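Local coordinates for heat shock protein STI1 (Saccharomyces cerevisiae, PDB 3UPV) that serves as an Hsp70- and Hsp90-binding co-chaperone, here represented by its TPR2B domain holding a C-terminal Hsp70 peptide, at residues Phe15-Thr28 and Gly40-Met52. Sequence-based numbering, arbitrary orientation.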
loop_
_atom_site.group_PDB
_atom_site.type_symbol
_atom_site.label_atom_id
_atom_site.label_comp_id
_atom_site.label_asym_id
_atom_site.label_seq_id
_atom_site.Cartn_x
_atom_site.Cartn_y
_atom_site.Cartn_z
ATOM N N PHE A 15 4.516 10.541 8.355
ATOM C CA PHE A 15 3.794 9.291 8.571
ATOM C C PHE A 15 4.217 8.735 9.957
ATOM O O PHE A 15 3.388 8.286 10.807
ATOM C CB PHE A 15 4.072 8.311 7.410
ATOM C CG PHE A 15 3.214 7.090 7.449
ATOM C CD1 PHE A 15 2.000 7.103 6.789
ATOM C CD2 PHE A 15 3.592 5.972 8.191
ATOM C CE1 PHE A 15 1.146 6.005 6.823
ATOM C CE2 PHE A 15 2.733 4.810 8.239
ATOM C CZ PHE A 15 1.516 4.834 7.593
ATOM N N THR A 16 5.516 8.849 10.209
ATOM C CA THR A 16 6.124 8.324 11.403
ATOM C C THR A 16 5.524 9.014 12.610
ATOM O O THR A 16 5.342 8.388 13.664
ATOM C CB THR A 16 7.641 8.484 11.302
ATOM O OG1 THR A 16 8.124 7.597 10.283
ATOM C CG2 THR A 16 8.303 8.122 12.578
ATOM N N LYS A 17 5.070 10.252 12.419
ATOM C CA LYS A 17 4.532 11.050 13.532
ATOM C C LYS A 17 3.013 11.011 13.549
ATOM O O LYS A 17 2.365 11.715 14.349
ATOM C CB LYS A 17 5.028 12.515 13.460
ATOM C CG LYS A 17 6.533 12.690 13.503
ATOM C CD LYS A 17 7.048 12.933 14.935
ATOM C CE LYS A 17 7.971 11.837 15.463
ATOM N NZ LYS A 17 8.270 12.143 16.908
ATOM N N SER A 18 2.458 10.156 12.702
ATOM C CA SER A 18 1.012 9.970 12.571
ATOM C C SER A 18 0.329 11.234 12.094
ATOM O O SER A 18 -0.871 11.426 12.314
ATOM C CB SER A 18 0.390 9.421 13.898
ATOM O OG SER A 18 1.181 8.330 14.387
ATOM N N ASP A 19 1.062 12.103 11.401
ATOM C CA ASP A 19 0.407 13.259 10.749
ATOM C C ASP A 19 -0.049 12.851 9.352
ATOM O O ASP A 19 0.650 13.104 8.328
ATOM C CB ASP A 19 1.397 14.406 10.698
ATOM C CG ASP A 19 0.832 15.692 10.102
ATOM O OD1 ASP A 19 1.544 16.700 10.267
ATOM O OD2 ASP A 19 -0.286 15.774 9.506
ATOM N N TRP A 20 -1.195 12.182 9.283
ATOM C CA TRP A 20 -1.620 11.609 8.004
ATOM C C TRP A 20 -1.861 12.646 6.918
ATOM O O TRP A 20 -1.503 12.401 5.732
ATOM C CB TRP A 20 -2.861 10.759 8.181
ATOM C CG TRP A 20 -2.817 9.912 9.403
ATOM C CD1 TRP A 20 -3.754 9.872 10.413
ATOM C CD2 TRP A 20 -1.788 8.976 9.774
ATOM N NE1 TRP A 20 -3.376 8.976 11.371
ATOM C CE2 TRP A 20 -2.169 8.416 11.030
ATOM C CE3 TRP A 20 -0.589 8.547 9.173
ATOM C CZ2 TRP A 20 -1.399 7.410 11.678
ATOM C CZ3 TRP A 20 0.191 7.583 9.824
ATOM C CH2 TRP A 20 -0.202 7.030 11.090
ATOM N N PRO A 21 -2.507 13.777 7.246
ATOM C CA PRO A 21 -2.839 14.686 6.157
ATOM C C PRO A 21 -1.592 15.305 5.542
ATOM O O PRO A 21 -1.562 15.509 4.295
ATOM C CB PRO A 21 -3.672 15.773 6.853
ATOM C CG PRO A 21 -4.338 15.009 7.936
ATOM C CD PRO A 21 -3.196 14.182 8.476
ATOM N N ASN A 22 -0.573 15.545 6.359
ATOM C CA ASN A 22 0.674 16.058 5.806
ATOM C C ASN A 22 1.469 15.000 5.017
ATOM O O ASN A 22 2.064 15.355 3.995
ATOM C CB ASN A 22 1.541 16.773 6.889
ATOM C CG ASN A 22 1.098 18.202 7.119
ATOM O OD1 ASN A 22 0.748 18.920 6.155
ATOM N ND2 ASN A 22 1.084 18.636 8.392
ATOM N N ALA A 23 1.457 13.728 5.464
ATOM C CA ALA A 23 1.934 12.618 4.624
ATOM C C ALA A 23 1.230 12.569 3.277
ATOM O O ALA A 23 1.894 12.401 2.267
ATOM C CB ALA A 23 1.772 11.276 5.331
ATOM N N VAL A 24 -0.131 12.659 3.242
ATOM C CA VAL A 24 -0.848 12.704 1.975
ATOM C C VAL A 24 -0.259 13.782 1.082
ATOM O O VAL A 24 -0.001 13.530 -0.126
ATOM C CB VAL A 24 -2.374 12.883 2.246
ATOM C CG1 VAL A 24 -3.094 13.246 0.972
ATOM C CG2 VAL A 24 -2.900 11.546 2.807
ATOM N N LYS A 25 -0.004 14.960 1.681
ATOM C CA LYS A 25 0.410 16.102 0.891
ATOM C C LYS A 25 1.805 15.822 0.321
ATOM O O LYS A 25 2.068 16.061 -0.877
ATOM C CB LYS A 25 0.387 17.342 1.799
ATOM C CG LYS A 25 0.757 18.631 1.208
ATOM C CD LYS A 25 0.077 19.719 2.068
ATOM C CE LYS A 25 -1.467 19.665 1.939
ATOM N NZ LYS A 25 -2.119 20.720 2.740
ATOM N N ALA A 26 2.686 15.288 1.180
ATOM C CA ALA A 26 4.066 14.985 0.743
ATOM C C ALA A 26 4.080 13.920 -0.348
ATOM O O ALA A 26 4.834 14.058 -1.292
ATOM C CB ALA A 26 4.964 14.592 1.996
ATOM N N TYR A 27 3.242 12.881 -0.238
ATOM C CA TYR A 27 3.249 11.813 -1.222
ATOM C C TYR A 27 2.617 12.262 -2.534
ATOM O O TYR A 27 2.977 11.791 -3.598
ATOM C CB TYR A 27 2.628 10.516 -0.671
ATOM C CG TYR A 27 3.461 9.947 0.463
ATOM C CD1 TYR A 27 4.863 9.801 0.310
ATOM C CD2 TYR A 27 2.882 9.536 1.674
ATOM C CE1 TYR A 27 5.673 9.266 1.319
ATOM C CE2 TYR A 27 3.726 8.947 2.701
ATOM C CZ TYR A 27 5.074 8.823 2.516
ATOM O OH TYR A 27 5.807 8.234 3.527
ATOM N N THR A 28 1.685 13.196 -2.468
ATOM C CA THR A 28 1.171 13.774 -3.671
ATOM C C THR A 28 2.283 14.528 -4.394
ATOM O O THR A 28 2.389 14.427 -5.635
ATOM C CB THR A 28 -0.036 14.699 -3.321
ATOM O OG1 THR A 28 -1.095 13.911 -2.723
ATOM C CG2 THR A 28 -0.598 15.367 -4.606
ATOM N N GLY A 40 5.388 6.179 -4.421
ATOM C CA GLY A 40 4.584 7.362 -4.054
ATOM C C GLY A 40 3.102 7.025 -3.897
ATOM O O GLY A 40 2.410 7.528 -2.970
ATOM N N TYR A 41 2.589 6.224 -4.836
ATOM C CA TYR A 41 1.183 5.784 -4.799
ATOM C C TYR A 41 0.936 4.908 -3.594
ATOM O O TYR A 41 -0.020 5.171 -2.843
ATOM C CB TYR A 41 0.854 5.050 -6.102
ATOM C CG TYR A 41 1.037 5.930 -7.290
ATOM C CD1 TYR A 41 2.199 5.814 -8.062
ATOM C CD2 TYR A 41 0.115 6.928 -7.598
ATOM C CE1 TYR A 41 2.449 6.622 -9.123
ATOM C CE2 TYR A 41 0.322 7.742 -8.773
ATOM C CZ TYR A 41 1.526 7.605 -9.495
ATOM O OH TYR A 41 1.891 8.359 -10.598
ATOM N N SER A 42 1.773 3.891 -3.401
ATOM C CA SER A 42 1.608 2.995 -2.265
ATOM C C SER A 42 1.681 3.814 -0.983
ATOM O O SER A 42 0.900 3.578 -0.052
ATOM C CB SER A 42 2.664 1.887 -2.277
ATOM O OG SER A 42 2.629 1.179 -1.039
ATOM N N ASN A 43 2.638 4.770 -0.918
ATOM C CA ASN A 43 2.839 5.543 0.294
ATOM C C ASN A 43 1.636 6.458 0.529
ATOM O O ASN A 43 1.088 6.506 1.648
ATOM C CB ASN A 43 4.130 6.375 0.238
ATOM C CG ASN A 43 5.421 5.536 0.381
ATOM O OD1 ASN A 43 5.445 4.363 0.802
ATOM N ND2 ASN A 43 6.526 6.196 0.054
ATOM N N ARG A 44 1.144 7.139 -0.525
ATOM C CA ARG A 44 -0.030 7.944 -0.285
ATOM C C ARG A 44 -1.200 7.062 0.150
ATOM O O ARG A 44 -1.952 7.461 1.077
ATOM C CB ARG A 44 -0.404 8.682 -1.580
ATOM C CG ARG A 44 -1.467 9.716 -1.322
ATOM C CD ARG A 44 -1.724 10.724 -2.481
ATOM N NE ARG A 44 -2.171 10.078 -3.689
ATOM C CZ ARG A 44 -2.298 10.699 -4.848
ATOM N NH1 ARG A 44 -1.958 12.012 -4.978
ATOM N NH2 ARG A 44 -2.711 9.995 -5.884
ATOM N N ALA A 45 -1.364 5.864 -0.474
ATOM C CA ALA A 45 -2.405 4.930 -0.008
ATOM C C ALA A 45 -2.295 4.658 1.493
ATOM O O ALA A 45 -3.305 4.498 2.213
ATOM C CB ALA A 45 -2.349 3.618 -0.757
ATOM N N ALA A 46 -1.086 4.502 1.963
ATOM C CA ALA A 46 -0.909 4.143 3.396
ATOM C C ALA A 46 -1.496 5.238 4.254
ATOM O O ALA A 46 -2.137 4.974 5.309
ATOM C CB ALA A 46 0.589 3.923 3.715
ATOM N N ALA A 47 -1.238 6.475 3.847
ATOM C CA ALA A 47 -1.737 7.596 4.628
ATOM C C ALA A 47 -3.261 7.804 4.502
ATOM O O ALA A 47 -3.977 8.115 5.483
ATOM C CB ALA A 47 -0.937 8.884 4.285
ATOM N N LEU A 48 -3.770 7.691 3.280
ATOM C CA LEU A 48 -5.206 7.774 3.050
ATOM C C LEU A 48 -5.931 6.647 3.857
ATOM O O LEU A 48 -6.988 6.849 4.381
ATOM C CB LEU A 48 -5.500 7.599 1.579
ATOM C CG LEU A 48 -5.096 8.770 0.669
ATOM C CD1 LEU A 48 -5.031 8.270 -0.773
ATOM C CD2 LEU A 48 -6.148 9.888 0.738
ATOM N N ALA A 49 -5.347 5.468 3.935
ATOM C CA ALA A 49 -5.976 4.351 4.655
ATOM C C ALA A 49 -6.058 4.719 6.159
ATOM O O ALA A 49 -7.074 4.476 6.818
ATOM C CB ALA A 49 -5.113 3.067 4.455
ATOM N N LYS A 50 -5.033 5.405 6.679
ATOM C CA LYS A 50 -5.060 5.768 8.099
ATOM C C LYS A 50 -6.160 6.766 8.329
ATOM O O LYS A 50 -6.704 6.887 9.454
ATOM C CB LYS A 50 -3.735 6.381 8.583
ATOM C CG LYS A 50 -2.598 5.353 8.720
ATOM C CD LYS A 50 -2.832 4.528 10.021
ATOM C CE LYS A 50 -1.638 3.627 10.296
ATOM N NZ LYS A 50 -1.711 2.812 11.561
ATOM N N LEU A 51 -6.417 7.552 7.292
ATOM C CA LEU A 51 -7.556 8.549 7.267
ATOM C C LEU A 51 -8.940 7.947 6.964
ATOM O O LEU A 51 -9.952 8.673 7.050
ATOM C CB LEU A 51 -7.217 9.656 6.265
ATOM C CG LEU A 51 -6.086 10.552 6.759
ATOM C CD1 LEU A 51 -5.798 11.490 5.574
ATOM C CD2 LEU A 51 -6.401 11.375 8.002
ATOM N N MET A 52 -8.984 6.622 6.729
ATOM C CA MET A 52 -10.200 5.860 6.395
ATOM C C MET A 52 -10.740 6.309 5.047
ATOM O O MET A 52 -11.955 6.284 4.818
ATOM C CB MET A 52 -11.317 5.913 7.502
ATOM C CG MET A 52 -10.747 5.834 8.965
ATOM S SD MET A 52 -9.993 4.211 9.222
ATOM C CE MET A 52 -11.360 3.159 9.711
#
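G40 brings its carbonyl O to 3.8 Å from Y27 CB. One turn on, N43 lays its CB over the centre of the Y27 ring, a CH-pi contact of 3.3 Å to the centroid. The N43 amide is turned 47° from the ring plane, and its ND2 hydrogen-bonds the backbone of the bound peptide. Apolar parts of the peptide pack on Y27 and on N43. R44 extends with CG anti to its backbone N, then bends at chi3. This brings NH1 to T28 OG1 at 3.1 Å, in the guanidinium plane and nearly straight (168°). The T28 hydroxyl in turn donates to V24 O, and R44 NE forms a salt bridge with D60 of helix 54-67. A46 CB packs 3.8 Å from F15 CE1, and A46 O lies at the edge of that ring.

The helices belong to consecutive tetratricopeptide repeats. Helix 20-33 closes TPR 7 and helix 38-50 opens TPR 8; their segments run nearly antiparallel, with axes 8.5 Å apart. A47 is the small knob of this interface. Its CB sits in a hole made by F15, W20, A23 and V24, and lies 3.6 Å from V24 CG2. The same V24 methyl touches L48 CG.

K50 lies across one face of the W20 indole. Its CB stands 3.5 Å from the centroid of the five-membered ring. CG lies over the six-membered ring, and a bend at chi2 (-76°) keeps CD and CE along it. S18 O lies on the opposite face, and W20 CZ3 in turn stands over the F15 ring. Beyond the two segments, K50 NZ forms a salt bridge with an acidic side chain of the bound peptide. L51 ends the contact with CG 3.5 Å from W20 CB, CD1 near V24 CG2 and CD2 at the indole edge and beside P21.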